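Dye type peroxidase A (Streptomyces lividans 1326, PDB 6GZW) probably uses hydrogen peroxide at a bound heme to oxidise dyes and other substrates, as a dye-decolourising peroxidase. Local coordinates at residues 101-115 and 212-224. Numbering follows the deposited sequence. Where two conformers were deposited one is given.
Sequences QRPVALDPLPDFSSD and PAWMANGSYVVVR
Ala105 lays its CB over one face of the Tyr220 ring, a CH-pi contact 3.5 Å from the ring centroid. The contact illustrates how a few apolar, aromatic and charged residues can fix a loop along a strand. Met215 CE covers the opposite face, Leu106 CD2 meets the ring edge, and Pro103, packed on Pro212 and Trp214, brings CB to 3.1 Å from Tyr220 OH. With an alanine at Tyr220, the space between Ala105 and Met215 would probably be left unfilled, and Leu106 and Pro103 would lose this neighbour. Leu109 CD1 and Val222 CG1 meet tip to tip.

Polar bonds secure both ends. Trp214 NE1 donates to Gln101 O at 2.8 Å, nearly straight (167°) and in the indole plane; a water joins Gln101 OE1 to Trp214 N. Arg224, folded at chi2 and chi3, turns NH2 to the syn side of Asp115 OD1 in a 2.8 Å salt bridge, bent (131°) and 29° out of the carboxylate plane; a second water links NH1 to Asp115 OD2 and Pro110 O.

The Arg224 side chain, about 6 Å from the heme, also bonds His352 and Ser355 of strand 350-360. The loop between helix 90-95 and strand 126-132 runs alongside the start of strand 219-228, joining the two ferredoxin-like halves of the Dyp fold.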
loop_
_atom_site.group_PDB
_atom_site.type_symbol
_atom_site.label_atom_id
_atom_site.label_comp_id
_atom_site.label_asym_id
_atom_site.label_seq_id
_atom_site.Cartn_x
_atom_site.Cartn_y
_atom_site.Cartn_z
ATOM N N GLN A 101 23.271 26.353 14.878
ATOM C CA GLN A 101 22.423 25.348 15.554
ATOM C C GLN A 101 22.416 23.945 14.895
ATOM O O GLN A 101 21.706 23.037 15.369
ATOM C CB GLN A 101 20.981 25.854 15.603
ATOM C CG GLN A 101 20.769 27.155 16.357
ATOM C CD GLN A 101 21.074 27.069 17.835
ATOM O OE1 GLN A 101 21.185 25.983 18.430
ATOM N NE2 GLN A 101 21.224 28.237 18.447
ATOM N N ARG A 102 23.191 23.771 13.824
ATOM C CA ARG A 102 23.250 22.502 13.108
ATOM C C ARG A 102 24.005 21.495 13.969
ATOM O O ARG A 102 25.172 21.737 14.275
ATOM C CB ARG A 102 23.980 22.669 11.776
ATOM C CG ARG A 102 23.878 21.460 10.868
ATOM C CD ARG A 102 24.674 21.653 9.603
ATOM N NE ARG A 102 26.102 21.495 9.888
ATOM C CZ ARG A 102 27.010 22.476 9.965
ATOM N NH1 ARG A 102 26.705 23.755 9.733
ATOM N NH2 ARG A 102 28.272 22.160 10.262
ATOM N N PRO A 103 23.364 20.371 14.363
ATOM C CA PRO A 103 24.106 19.403 15.198
ATOM C C PRO A 103 25.226 18.722 14.430
ATOM O O PRO A 103 25.085 18.494 13.210
ATOM C CB PRO A 103 23.031 18.397 15.623
ATOM C CG PRO A 103 21.690 19.024 15.265
ATOM C CD PRO A 103 21.982 19.924 14.106
ATOM N N VAL A 104 26.327 18.403 15.127
ATOM C CA VAL A 104 27.444 17.622 14.554
ATOM C C VAL A 104 26.904 16.259 14.077
ATOM O O VAL A 104 27.417 15.670 13.100
ATOM C CB VAL A 104 28.591 17.397 15.585
ATOM C CG1 VAL A 104 29.627 16.404 15.067
ATOM C CG2 VAL A 104 29.270 18.715 15.921
ATOM N N ALA A 105 25.886 15.773 14.778
ATOM C CA ALA A 105 25.252 14.482 14.434
ATOM C C ALA A 105 24.678 14.435 13.026
ATOM O O ALA A 105 24.491 13.345 12.484
ATOM C CB ALA A 105 24.177 14.128 15.429
ATOM N N LEU A 106 24.388 15.588 12.431
ATOM C CA LEU A 106 23.934 15.635 11.032
ATOM C C LEU A 106 25.031 15.653 9.992
ATOM O O LEU A 106 24.722 15.729 8.782
ATOM C CB LEU A 106 22.984 16.814 10.779
ATOM C CG LEU A 106 21.642 16.795 11.500
ATOM C CD1 LEU A 106 20.849 17.999 11.048
ATOM C CD2 LEU A 106 20.845 15.513 11.233
ATOM N N ASP A 107 26.302 15.564 10.403
ATOM C CA ASP A 107 27.381 15.493 9.428
ATOM C C ASP A 107 27.109 14.345 8.439
ATOM O O ASP A 107 26.569 13.308 8.849
ATOM C CB ASP A 107 28.749 15.261 10.081
ATOM C CG ASP A 107 29.295 16.487 10.799
ATOM O OD1 ASP A 107 28.722 17.591 10.695
ATOM O OD2 ASP A 107 30.321 16.305 11.491
ATOM N N PRO A 108 27.446 14.542 7.156
ATOM C CA PRO A 108 27.038 13.549 6.142
ATOM C C PRO A 108 27.495 12.131 6.460
ATOM O O PRO A 108 28.600 11.927 6.959
ATOM C CB PRO A 108 27.700 14.046 4.851
ATOM C CG PRO A 108 28.618 15.162 5.256
ATOM C CD PRO A 108 28.079 15.711 6.535
ATOM N N LEU A 109 26.652 11.150 6.142
ATOM C CA LEU A 109 27.006 9.751 6.321
ATOM C C LEU A 109 28.188 9.424 5.422
ATOM O O LEU A 109 28.381 10.097 4.406
ATOM C CB LEU A 109 25.811 8.837 5.974
ATOM C CG LEU A 109 24.535 9.010 6.815
ATOM C CD1 LEU A 109 23.301 8.326 6.201
ATOM C CD2 LEU A 109 24.744 8.524 8.227
ATOM N N PRO A 110 28.985 8.389 5.779
ATOM C CA PRO A 110 30.027 7.939 4.850
ATOM C C PRO A 110 29.484 7.573 3.469
ATOM O O PRO A 110 28.319 7.185 3.330
ATOM C CB PRO A 110 30.593 6.691 5.533
ATOM C CG PRO A 110 30.299 6.887 6.987
ATOM C CD PRO A 110 28.992 7.619 7.039
ATOM N N ASP A 111 30.317 7.713 2.448
ATOM C CA ASP A 111 30.019 7.138 1.161
ATOM C C ASP A 111 30.482 5.699 1.242
ATOM O O ASP A 111 31.654 5.411 1.046
ATOM C CB ASP A 111 30.699 7.921 0.025
ATOM C CG ASP A 111 30.176 9.350 -0.081
ATOM O OD1 ASP A 111 29.006 9.553 -0.482
ATOM O OD2 ASP A 111 30.925 10.289 0.269
ATOM N N PHE A 112 29.572 4.789 1.596
ATOM C CA PHE A 112 29.914 3.369 1.733
ATOM C C PHE A 112 30.186 2.768 0.375
ATOM O O PHE A 112 29.532 3.141 -0.603
ATOM C CB PHE A 112 28.791 2.592 2.428
ATOM C CG PHE A 112 28.449 3.116 3.784
ATOM C CD1 PHE A 112 29.203 2.753 4.894
ATOM C CD2 PHE A 112 27.389 4.006 3.961
ATOM C CE1 PHE A 112 28.878 3.244 6.157
ATOM C CE2 PHE A 112 27.059 4.479 5.217
ATOM C CZ PHE A 112 27.827 4.110 6.319
ATOM N N SER A 113 31.133 1.831 0.303
ATOM C CA SER A 113 31.466 1.199 -0.961
ATOM C C SER A 113 30.237 0.547 -1.639
ATOM O O SER A 113 30.134 0.539 -2.858
ATOM C CB SER A 113 32.614 0.175 -0.779
ATOM O OG SER A 113 32.137 -1.041 -0.206
ATOM N N SER A 114 29.313 0.017 -0.838
ATOM C CA SER A 114 28.107 -0.643 -1.366
ATOM C C SER A 114 26.971 0.345 -1.719
ATOM O O SER A 114 25.920 -0.096 -2.176
ATOM C CB SER A 114 27.600 -1.704 -0.368
ATOM O OG SER A 114 27.265 -1.138 0.905
ATOM N N ASP A 115 27.149 1.649 -1.515
ATOM C CA ASP A 115 26.067 2.613 -1.841
ATOM C C ASP A 115 25.752 2.642 -3.335
ATOM O O ASP A 115 26.659 2.623 -4.167
ATOM C CB ASP A 115 26.468 4.037 -1.460
ATOM C CG ASP A 115 26.279 4.356 0.003
ATOM O OD1 ASP A 115 25.759 3.519 0.765
ATOM O OD2 ASP A 115 26.631 5.506 0.370
ATOM N N PRO A 212 23.076 20.414 20.484
ATOM C CA PRO A 212 22.449 21.707 20.733
ATOM C C PRO A 212 21.147 21.525 21.506
ATOM O O PRO A 212 20.447 20.525 21.328
ATOM C CB PRO A 212 22.222 22.287 19.327
ATOM C CG PRO A 212 22.450 21.157 18.357
ATOM C CD PRO A 212 22.787 19.910 19.125
ATOM N N ALA A 213 20.827 22.481 22.373
ATOM C CA ALA A 213 19.709 22.328 23.299
ATOM C C ALA A 213 18.370 22.114 22.594
ATOM O O ALA A 213 17.514 21.436 23.139
ATOM C CB ALA A 213 19.636 23.535 24.235
ATOM N N TRP A 214 18.198 22.651 21.378
ATOM C CA TRP A 214 16.928 22.474 20.661
ATOM C C TRP A 214 16.616 20.996 20.363
ATOM O O TRP A 214 15.463 20.655 20.104
ATOM C CB TRP A 214 16.878 23.311 19.362
ATOM C CG TRP A 214 17.702 22.814 18.234
ATOM C CD1 TRP A 214 18.967 23.189 17.918
ATOM C CD2 TRP A 214 17.304 21.862 17.235
ATOM N NE1 TRP A 214 19.403 22.523 16.799
ATOM C CE2 TRP A 214 18.397 21.703 16.354
ATOM C CE3 TRP A 214 16.133 21.129 17.001
ATOM C CZ2 TRP A 214 18.356 20.828 15.272
ATOM C CZ3 TRP A 214 16.098 20.268 15.907
ATOM C CH2 TRP A 214 17.187 20.132 15.064
ATOM N N MET A 215 17.636 20.132 20.376
ATOM C CA MET A 215 17.434 18.690 20.181
ATOM C C MET A 215 17.123 17.856 21.434
ATOM O O MET A 215 17.027 16.624 21.348
ATOM C CB MET A 215 18.621 18.095 19.415
ATOM C CG MET A 215 18.470 18.156 17.902
ATOM S SD MET A 215 17.077 17.211 17.255
ATOM C CE MET A 215 17.621 15.541 17.640
ATOM N N ALA A 216 16.972 18.507 22.590
ATOM C CA ALA A 216 16.662 17.805 23.844
ATOM C C ALA A 216 15.479 16.831 23.745
ATOM O O ALA A 216 14.435 17.188 23.205
ATOM C CB ALA A 216 16.442 18.808 24.972
ATOM N N ASN A 217 15.688 15.587 24.189
ATOM C CA ASN A 217 14.707 14.503 24.068
ATOM C C ASN A 217 14.396 14.073 22.612
ATOM O O ASN A 217 13.449 13.335 22.390
ATOM C CB ASN A 217 13.434 14.852 24.814
ATOM C CG ASN A 217 13.716 15.292 26.236
ATOM O OD1 ASN A 217 14.472 14.623 26.944
ATOM N ND2 ASN A 217 13.156 16.432 26.649
ATOM N N GLY A 218 15.188 14.538 21.665
ATOM C CA GLY A 218 15.058 14.142 20.265
ATOM C C GLY A 218 15.833 12.888 19.927
ATOM O O GLY A 218 16.454 12.255 20.794
ATOM N N SER A 219 15.787 12.498 18.661
ATOM C CA SER A 219 16.555 11.342 18.174
ATOM C C SER A 219 16.993 11.616 16.747
ATOM O O SER A 219 16.398 12.467 16.088
ATOM C CB SER A 219 15.718 10.076 18.251
ATOM O OG SER A 219 16.504 8.922 17.981
ATOM N N TYR A 220 18.026 10.915 16.277
ATOM C CA TYR A 220 18.509 11.024 14.902
ATOM C C TYR A 220 17.981 9.791 14.153
ATOM O O TYR A 220 18.156 8.668 14.609
ATOM C CB TYR A 220 20.038 11.134 14.816
ATOM C CG TYR A 220 20.463 12.448 15.407
ATOM C CD1 TYR A 220 20.445 13.609 14.637
ATOM C CD2 TYR A 220 20.774 12.552 16.741
ATOM C CE1 TYR A 220 20.741 14.840 15.188
ATOM C CE2 TYR A 220 21.087 13.790 17.302
ATOM C CZ TYR A 220 21.069 14.913 16.514
ATOM O OH TYR A 220 21.366 16.148 17.014
ATOM N N VAL A 221 17.334 10.040 13.015
ATOM C CA VAL A 221 16.831 8.967 12.145
ATOM C C VAL A 221 17.733 8.840 10.916
ATOM O O VAL A 221 18.141 9.846 10.321
ATOM C CB VAL A 221 15.342 9.183 11.787
ATOM C CG1 VAL A 221 15.110 10.413 10.940
ATOM C CG2 VAL A 221 14.753 7.953 11.090
ATOM N N VAL A 222 18.068 7.603 10.563
ATOM C CA VAL A 222 18.667 7.294 9.273
ATOM C C VAL A 222 17.653 6.441 8.533
ATOM O O VAL A 222 17.233 5.402 9.051
ATOM C CB VAL A 222 20.016 6.562 9.414
ATOM C CG1 VAL A 222 20.527 6.078 8.056
ATOM C CG2 VAL A 222 21.014 7.482 10.107
ATOM N N VAL A 223 17.229 6.931 7.367
ATOM C CA VAL A 223 16.331 6.245 6.436
ATOM C C VAL A 223 17.210 5.676 5.337
ATOM O O VAL A 223 18.057 6.399 4.788
ATOM C CB VAL A 223 15.349 7.252 5.822
ATOM C CG1 VAL A 223 14.446 6.599 4.784
ATOM C CG2 VAL A 223 14.541 7.918 6.911
ATOM N N ARG A 224 16.997 4.403 5.001
ATOM C CA ARG A 224 17.634 3.782 3.825
ATOM C C ARG A 224 16.598 3.041 3.030
ATOM O O ARG A 224 15.871 2.204 3.587
ATOM C CB ARG A 224 18.749 2.794 4.239
ATOM C CG ARG A 224 19.790 3.399 5.186
ATOM C CD ARG A 224 20.720 4.389 4.509
ATOM N NE ARG A 224 21.739 3.698 3.720
ATOM C CZ ARG A 224 22.910 4.218 3.355
ATOM N NH1 ARG A 224 23.219 5.496 3.627
ATOM N NH2 ARG A 224 23.782 3.453 2.678
HETATM O O HOH W 1 19.558 25.156 20.685
HETATM O O HOH W 2 25.679 6.780 2.631
#